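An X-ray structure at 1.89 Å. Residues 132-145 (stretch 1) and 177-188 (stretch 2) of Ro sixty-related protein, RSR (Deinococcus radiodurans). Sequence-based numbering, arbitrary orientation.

Stretch 1 132-145: TGTMLLHFLAFADA
Stretch 2 (177-188) KARDGWSQADAL

Stretch 1 is a single α-helix from Gly 133 to about Ala 143, preceded by Thr 132 (chi1 p), whose OG1 accepts from Met 135 N at 3.3 Å and caps the helix. Stretch 2 lies against it as a short, weakly bonded hairpin leading into a second helix. Ala 178 and Arg 179 are extended, Asp 180 (phi/psi 62/-115) and Gly 181 make the turn, and Trp 182 and Ser 183 return, with Arg 179 N bonded to Trp 182 O (2.8 Å) and Gln 184 N to Lys 177 O (2.9 Å). Ser 183 (chi1 p) caps the helix beginning at Gln 184: its OG accepts from Asp 186 N at 3.0 Å, while Asp 186 OD2 accepts from Ser 183 N at 3.1 Å. The two helix axes approach to 10.8 Å at 62°.

The main bump is Leu 137, chi1 m and chi2 t, pointing toward the hairpin. Its CD1 enters the hollow between the two extended segments, 3.5 Å from Arg 179 N and 3.6 Å from Trp 182 O, while CD2 lies 3.7 Å from Ser 183 O. The register centres here, with the CA atoms of Leu 137 and Trp 182 5.7 Å apart. A branched apolar side chain suits this buried hollow, whose backbone polar groups Arg 179 N and Trp 182 O are already paired with each other. Nearby, Gly 133 leaves the helix start bare where the side chain of Gln 184 comes close.

On one flank, Trp 182 (chi1 m, chi2 97°) lays its indole over Leu 140 (m, t). Leu 140 CB sits 3.9 Å from the centroid of the five-membered ring, nearly on its normal, and Leu 140 CD1 is 3.8 Å from both Trp 182 CE3 and Ala 187 CB. The small Ala 187 lets the second helix come up to this leucine. At the indole edge, Trp 182 NE1 donates to Asp 144 OD2 (2.8 Å, 167°), the one direct hydrogen bond between the stretches; chi1 p places the Asp 144 carboxylate for it at the exposed rim.

On the other flank Arg 179 reaches out with chi1 and chi2 t and chi3 at 129°. Its guanidinium lies flat on the ring of His 138 (chi1 t), centres 3.4 Å apart and planes at 13°, a stack that needs no hydrogen bond. Thr 134 CG2 touches Arg 179 CD at 3.5 Å, near the guanidinium edge. Between the flanks, a water donates to Leu 137 O (2.9 Å) and Arg 179 O (2.7 Å), bridging the backbones. The contact buries 628 Å² in total.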

ATOM      1  N   THR A 132      15.375  -1.305   1.536  1.00 18.49           N
ATOM      2  CA  THR A 132      15.717  -1.685   0.178  1.00 19.24           C
ATOM      3  C   THR A 132      16.628  -0.641  -0.446  1.00 19.30           C
ATOM      4  O   THR A 132      16.737   0.486   0.057  1.00 18.68           O
ATOM      5  CB  THR A 132      14.463  -1.832  -0.705  1.00 24.17           C
ATOM      6  OG1 THR A 132      13.942  -0.531  -0.999  1.00 19.61           O
ATOM      7  CG2 THR A 132      13.394  -2.655   0.009  1.00 21.67           C
ATOM      8  N   GLY A 133      17.271  -1.030  -1.539  1.00 17.04           N
ATOM      9  CA  GLY A 133      18.132  -0.150  -2.304  1.00 21.25           C
ATOM     10  C   GLY A 133      17.415   1.136  -2.688  1.00 19.58           C
ATOM     11  O   GLY A 133      17.965   2.225  -2.545  1.00 16.76           O
ATOM     12  N   THR A 134      16.174   1.008  -3.152  1.00 20.86           N
ATOM     13  CA  THR A 134      15.378   2.172  -3.550  1.00 21.51           C
ATOM     14  C   THR A 134      15.188   3.134  -2.389  1.00 19.17           C
ATOM     15  O   THR A 134      15.292   4.349  -2.551  1.00 17.88           O
ATOM     16  CB  THR A 134      13.976   1.757  -4.059  1.00 22.53           C
ATOM     17  OG1 THR A 134      14.114   0.752  -5.063  1.00 25.13           O
ATOM     18  CG2 THR A 134      13.237   2.955  -4.638  1.00 25.64           C
ATOM     19  N   MET A 135      14.903   2.590  -1.211  1.00 16.44           N
ATOM     20  CA  MET A 135      14.664   3.442  -0.062  1.00 16.96           C
ATOM     21  C   MET A 135      15.913   4.236   0.317  1.00 15.00           C
ATOM     22  O   MET A 135      15.813   5.383   0.723  1.00 13.41           O
ATOM     23  CB  MET A 135      14.138   2.633   1.117  1.00 17.41           C
ATOM     24  CG  MET A 135      12.746   2.058   0.889  1.00 18.49           C
ATOM     25  SD  MET A 135      12.246   0.993   2.277  1.00 26.66           S
ATOM     26  CE  MET A 135      12.276   2.139   3.612  1.00 25.46           C
ATOM     27  N   LEU A 136      17.083   3.628   0.158  1.00 15.50           N
ATOM     28  CA  LEU A 136      18.340   4.338   0.410  1.00 16.99           C
ATOM     29  C   LEU A 136      18.551   5.476  -0.592  1.00 14.65           C
ATOM     30  O   LEU A 136      19.002   6.553  -0.222  1.00 12.73           O
ATOM     31  CB  LEU A 136      19.535   3.397   0.340  1.00 13.57           C
ATOM     32  CG  LEU A 136      20.881   4.127   0.399  1.00 16.27           C
ATOM     33  CD1 LEU A 136      21.075   4.815   1.761  1.00 19.05           C
ATOM     34  CD2 LEU A 136      22.041   3.199   0.066  1.00 15.06           C
ATOM     35  N   LEU A 137      18.236   5.225  -1.858  1.00 16.63           N
ATOM     36  CA  LEU A 137      18.419   6.256  -2.881  1.00 17.33           C
ATOM     37  C   LEU A 137      17.399   7.367  -2.688  1.00 16.42           C
ATOM     38  O   LEU A 137      17.655   8.524  -3.018  1.00 16.20           O
ATOM     39  CB  LEU A 137      18.328   5.667  -4.281  1.00 16.99           C
ATOM     40  CG  LEU A 137      19.399   4.600  -4.519  1.00 18.77           C
ATOM     41  CD1 LEU A 137      19.274   4.014  -5.911  1.00 22.65           C
ATOM     42  CD2 LEU A 137      20.828   5.129  -4.241  1.00 16.41           C
ATOM     43  N   HIS A 138      16.245   7.000  -2.140  1.00 15.32           N
ATOM     44  CA  HIS A 138      15.169   7.946  -1.873  1.00 17.00           C
ATOM     45  C   HIS A 138      15.551   8.809  -0.677  1.00 16.91           C
ATOM     46  O   HIS A 138      15.343  10.020  -0.663  1.00 15.14           O
ATOM     47  CB  HIS A 138      13.870   7.179  -1.613  1.00 19.93           C
ATOM     48  CG  HIS A 138      12.638   8.023  -1.703  1.00 23.86           C
ATOM     49  ND1 HIS A 138      11.407   7.583  -1.266  1.00 27.01           N
ATOM     50  CD2 HIS A 138      12.448   9.280  -2.161  1.00 25.13           C
ATOM     51  CE1 HIS A 138      10.508   8.533  -1.460  1.00 25.88           C
ATOM     52  NE2 HIS A 138      11.115   9.574  -2.004  1.00 27.16           N
ATOM     53  N   PHE A 139      16.132   8.176   0.334  1.00 16.08           N
ATOM     54  CA  PHE A 139      16.617   8.897   1.499  1.00 15.14           C
ATOM     55  C   PHE A 139      17.650   9.945   1.075  1.00 16.30           C
ATOM     56  O   PHE A 139      17.613  11.080   1.524  1.00 17.85           O
ATOM     57  CB  PHE A 139      17.210   7.907   2.510  1.00 16.38           C
ATOM     58  CG  PHE A 139      18.101   8.544   3.525  1.00 15.09           C
ATOM     59  CD1 PHE A 139      17.593   8.967   4.735  1.00 15.63           C
ATOM     60  CD2 PHE A 139      19.447   8.735   3.258  1.00 17.36           C
ATOM     61  CE1 PHE A 139      18.412   9.558   5.669  1.00 19.95           C
ATOM     62  CE2 PHE A 139      20.269   9.326   4.180  1.00 15.64           C
ATOM     63  CZ  PHE A 139      19.751   9.742   5.391  1.00 18.65           C
ATOM     64  N   LEU A 140      18.560   9.555   0.189  1.00 18.56           N
ATOM     65  CA  LEU A 140      19.594  10.458  -0.324  1.00 17.62           C
ATOM     66  C   LEU A 140      19.022  11.647  -1.108  1.00 17.24           C
ATOM     67  O   LEU A 140      19.555  12.755  -1.052  1.00 17.65           O
ATOM     68  CB  LEU A 140      20.585   9.682  -1.197  1.00 17.31           C
ATOM     69  CG  LEU A 140      21.478   8.676  -0.462  1.00 18.84           C
ATOM     70  CD1 LEU A 140      22.363   7.941  -1.443  1.00 14.81           C
ATOM     71  CD2 LEU A 140      22.302   9.384   0.628  1.00 16.27           C
ATOM     72  N   ALA A 141      17.947  11.414  -1.849  1.00 17.59           N
ATOM     73  CA  ALA A 141      17.246  12.504  -2.528  1.00 17.69           C
ATOM     74  C   ALA A 141      16.685  13.516  -1.524  1.00 18.36           C
ATOM     75  O   ALA A 141      16.659  14.708  -1.799  1.00 20.53           O
ATOM     76  CB  ALA A 141      16.138  11.965  -3.417  1.00 17.84           C
ATOM     77  N   PHE A 142      16.239  13.043  -0.357  1.00 17.37           N
ATOM     78  CA  PHE A 142      15.771  13.941   0.704  1.00 17.78           C
ATOM     79  C   PHE A 142      16.944  14.663   1.379  1.00 19.84           C
ATOM     80  O   PHE A 142      16.873  15.858   1.674  1.00 20.00           O
ATOM     81  CB  PHE A 142      14.986  13.181   1.783  1.00 17.68           C
ATOM     82  CG  PHE A 142      13.617  12.724   1.354  1.00 20.20           C
ATOM     83  CD1 PHE A 142      12.709  13.614   0.784  1.00 19.17           C
ATOM     84  CD2 PHE A 142      13.222  11.404   1.553  1.00 17.61           C
ATOM     85  CE1 PHE A 142      11.439  13.185   0.399  1.00 20.24           C
ATOM     86  CE2 PHE A 142      11.949  10.970   1.162  1.00 19.01           C
ATOM     87  CZ  PHE A 142      11.066  11.856   0.593  1.00 18.80           C
ATOM     88  N   ALA A 143      18.018  13.923   1.631  1.00 20.21           N
ATOM     89  CA  ALA A 143      19.165  14.460   2.364  1.00 21.49           C
ATOM     90  C   ALA A 143      19.988  15.467   1.557  1.00 23.78           C
ATOM     91  O   ALA A 143      20.581  16.381   2.127  1.00 22.22           O
ATOM     92  CB  ALA A 143      20.060  13.321   2.860  1.00 20.14           C
ATOM     93  N   ASP A 144      20.034  15.304   0.237  1.00 23.57           N
ATOM     94  CA  ASP A 144      20.940  16.122  -0.560  1.00 24.66           C
ATOM     95  C   ASP A 144      20.516  17.585  -0.591  1.00 27.78           C
ATOM     96  O   ASP A 144      21.270  18.446  -1.032  1.00 32.58           O
ATOM     97  CB  ASP A 144      21.209  15.545  -1.966  1.00 23.15           C
ATOM     98  CG  ASP A 144      20.019  15.675  -2.928  1.00 25.51           C
ATOM     99  OD1 ASP A 144      19.102  16.494  -2.693  1.00 27.78           O
ATOM    100  OD2 ASP A 144      20.026  14.947  -3.949  1.00 24.17           O
ATOM    101  N   ALA A 145      19.320  17.861  -0.084  1.00 29.16           N
ATOM    102  CA  ALA A 145      18.840  19.232   0.006  1.00 31.86           C
ATOM    103  C   ALA A 145      19.029  19.805   1.402  1.00 32.33           C
ATOM    104  O   ALA A 145      18.438  20.827   1.734  1.00 37.38           O
ATOM    105  CB  ALA A 145      17.378  19.304  -0.391  1.00 33.44           C
ATOM    106  N   LYS A 177      19.550  -0.614  -8.869  1.00 24.59           N
ATOM    107  CA  LYS A 177      20.706   0.102  -9.391  1.00 22.98           C
ATOM    108  C   LYS A 177      20.570   1.623  -9.295  1.00 23.60           C
ATOM    109  O   LYS A 177      21.528   2.327  -8.970  1.00 19.99           O
ATOM    110  CB  LYS A 177      20.997  -0.327 -10.822  1.00 23.05           C
ATOM    111  N   ALA A 178      19.377   2.134  -9.570  1.00 22.86           N
ATOM    112  CA  ALA A 178      19.194   3.577  -9.589  1.00 24.44           C
ATOM    113  C   ALA A 178      17.763   3.983  -9.281  1.00 26.30           C
ATOM    114  O   ALA A 178      16.813   3.208  -9.441  1.00 27.17           O
ATOM    115  CB  ALA A 178      19.640   4.158 -10.935  1.00 22.88           C
ATOM    116  N   ARG A 179      17.622   5.211  -8.812  1.00 24.30           N
ATOM    117  CA  ARG A 179      16.316   5.776  -8.571  1.00 27.85           C
ATOM    118  C   ARG A 179      16.372   7.234  -8.994  1.00 25.20           C
ATOM    119  O   ARG A 179      16.792   8.097  -8.224  1.00 24.62           O
ATOM    120  CB  ARG A 179      15.931   5.631  -7.095  1.00 28.91           C
ATOM    121  CG  ARG A 179      14.467   5.880  -6.820  1.00 25.35           C
ATOM    122  CD  ARG A 179      14.239   6.276  -5.370  1.00 28.30           C
ATOM    123  NE  ARG A 179      13.436   7.493  -5.301  1.00 26.93           N
ATOM    124  CZ  ARG A 179      12.182   7.556  -4.868  1.00 33.04           C
ATOM    125  NH1 ARG A 179      11.565   6.461  -4.423  1.00 33.93           N
ATOM    126  NH2 ARG A 179      11.551   8.730  -4.865  1.00 30.98           N
ATOM    127  N   ASP A 180      15.984   7.488 -10.243  1.00 26.88           N
ATOM    128  CA  ASP A 180      15.989   8.838 -10.802  1.00 24.32           C
ATOM    129  C   ASP A 180      17.408   9.426 -10.846  1.00 23.63           C
ATOM    130  O   ASP A 180      18.266   8.916 -11.557  1.00 24.02           O
ATOM    131  CB  ASP A 180      15.040   9.746 -10.020  1.00 26.44           C
ATOM    132  CG  ASP A 180      14.457  10.856 -10.879  1.00 25.20           C
ATOM    133  OD1 ASP A 180      14.719  10.871 -12.103  1.00 25.73           O
ATOM    134  OD2 ASP A 180      13.738  11.709 -10.330  1.00 25.78           O
ATOM    135  N   GLY A 181      17.660  10.484 -10.081  1.00 22.06           N
ATOM    136  CA  GLY A 181      18.987  11.084 -10.047  1.00 22.37           C
ATOM    137  C   GLY A 181      20.052  10.184  -9.418  1.00 22.66           C
ATOM    138  O   GLY A 181      21.086   9.896 -10.026  1.00 25.57           O
ATOM    139  N   TRP A 182      19.776   9.724  -8.203  1.00 20.00           N
ATOM    140  CA  TRP A 182      20.719   8.901  -7.428  1.00 19.60           C
ATOM    141  C   TRP A 182      20.853   7.447  -7.889  1.00 19.64           C
ATOM    142  O   TRP A 182      19.855   6.769  -8.148  1.00 20.45           O
ATOM    143  CB  TRP A 182      20.320   8.932  -5.951  1.00 17.63           C
ATOM    144  CG  TRP A 182      20.744  10.176  -5.290  1.00 19.21           C
ATOM    145  CD1 TRP A 182      19.987  11.293  -5.073  1.00 19.79           C
ATOM    146  CD2 TRP A 182      22.044  10.461  -4.765  1.00 18.64           C
ATOM    147  NE1 TRP A 182      20.735  12.252  -4.438  1.00 19.33           N
ATOM    148  CE2 TRP A 182      22.007  11.774  -4.250  1.00 18.55           C
ATOM    149  CE3 TRP A 182      23.238   9.739  -4.688  1.00 19.79           C
ATOM    150  CZ2 TRP A 182      23.116  12.374  -3.654  1.00 20.55           C
ATOM    151  CZ3 TRP A 182      24.342  10.342  -4.096  1.00 19.83           C
ATOM    152  CH2 TRP A 182      24.269  11.644  -3.586  1.00 21.32           C
ATOM    153  N   SER A 183      22.091   6.964  -7.970  1.00 19.14           N
ATOM    154  CA  SER A 183      22.355   5.558  -8.247  1.00 17.25           C
ATOM    155  C   SER A 183      23.207   4.978  -7.119  1.00 16.32           C
ATOM    156  O   SER A 183      23.817   5.723  -6.360  1.00 15.06           O
ATOM    157  CB  SER A 183      23.089   5.400  -9.579  1.00 18.16           C
ATOM    158  OG  SER A 183      24.449   5.797  -9.473  1.00 19.13           O
ATOM    159  N   GLN A 184      23.256   3.655  -7.016  1.00 17.72           N
ATOM    160  CA  GLN A 184      24.153   3.015  -6.045  1.00 19.56           C
ATOM    161  C   GLN A 184      25.596   3.426  -6.336  1.00 18.55           C
ATOM    162  O   GLN A 184      26.379   3.692  -5.419  1.00 21.74           O
ATOM    163  CB  GLN A 184      24.019   1.486  -6.094  1.00 19.56           C
ATOM    164  CG  GLN A 184      22.587   0.984  -5.965  1.00 18.73           C
ATOM    165  CD  GLN A 184      22.001   1.209  -4.591  1.00 18.74           C
ATOM    166  OE1 GLN A 184      20.782   1.264  -4.426  1.00 22.27           O
ATOM    167  NE2 GLN A 184      22.860   1.347  -3.596  1.00 14.64           N
ATOM    168  N   ALA A 185      25.945   3.482  -7.617  1.00 18.66           N
ATOM    169  CA  ALA A 185      27.271   3.927  -8.041  1.00 19.98           C
ATOM    170  C   ALA A 185      27.637   5.305  -7.481  1.00 21.76           C
ATOM    171  O   ALA A 185      28.737   5.484  -6.962  1.00 19.88           O
ATOM    172  CB  ALA A 185      27.378   3.926  -9.556  1.00 22.33           C
ATOM    173  N   ASP A 186      26.720   6.269  -7.587  1.00 20.17           N
ATOM    174  CA  ASP A 186      26.936   7.607  -7.026  1.00 17.84           C
ATOM    175  C   ASP A 186      27.265   7.552  -5.539  1.00 18.09           C
ATOM    176  O   ASP A 186      28.256   8.124  -5.075  1.00 19.82           O
ATOM    177  CB  ASP A 186      25.686   8.478  -7.173  1.00 14.77           C
ATOM    178  CG  ASP A 186      25.335   8.771  -8.612  1.00 18.61           C
ATOM    179  OD1 ASP A 186      26.217   8.660  -9.487  1.00 17.02           O
ATOM    180  OD2 ASP A 186      24.162   9.110  -8.844  1.00 16.09           O
ATOM    181  N   ALA A 187      26.391   6.894  -4.791  1.00 17.42           N
ATOM    182  CA  ALA A 187      26.544   6.792  -3.350  1.00 19.02           C
ATOM    183  C   ALA A 187      27.862   6.112  -2.982  1.00 20.31           C
ATOM    184  O   ALA A 187      28.540   6.529  -2.049  1.00 21.23           O
ATOM    185  CB  ALA A 187      25.366   6.029  -2.750  1.00 16.73           C
ATOM    186  N   LEU A 188      28.206   5.055  -3.709  1.00 18.98           N
ATOM    187  CA  LEU A 188      29.409   4.288  -3.416  1.00 20.30           C
ATOM    188  C   LEU A 188      30.673   5.123  -3.641  1.00 23.57           C
ATOM    189  O   LEU A 188      31.645   5.004  -2.897  1.00 22.14           O
ATOM    190  CB  LEU A 188      29.433   2.988  -4.234  1.00 22.18           C
ATOM    191  CG  LEU A 188      28.445   1.900  -3.780  1.00 20.88           C
ATOM    192  CD1 LEU A 188      28.379   0.738  -4.769  1.00 21.22           C
ATOM    193  CD2 LEU A 188      28.787   1.396  -2.371  1.00 20.04           C
TER
HETATM  194  O   HOH W   1      16.741   9.175  -5.731  1.00 21.79           O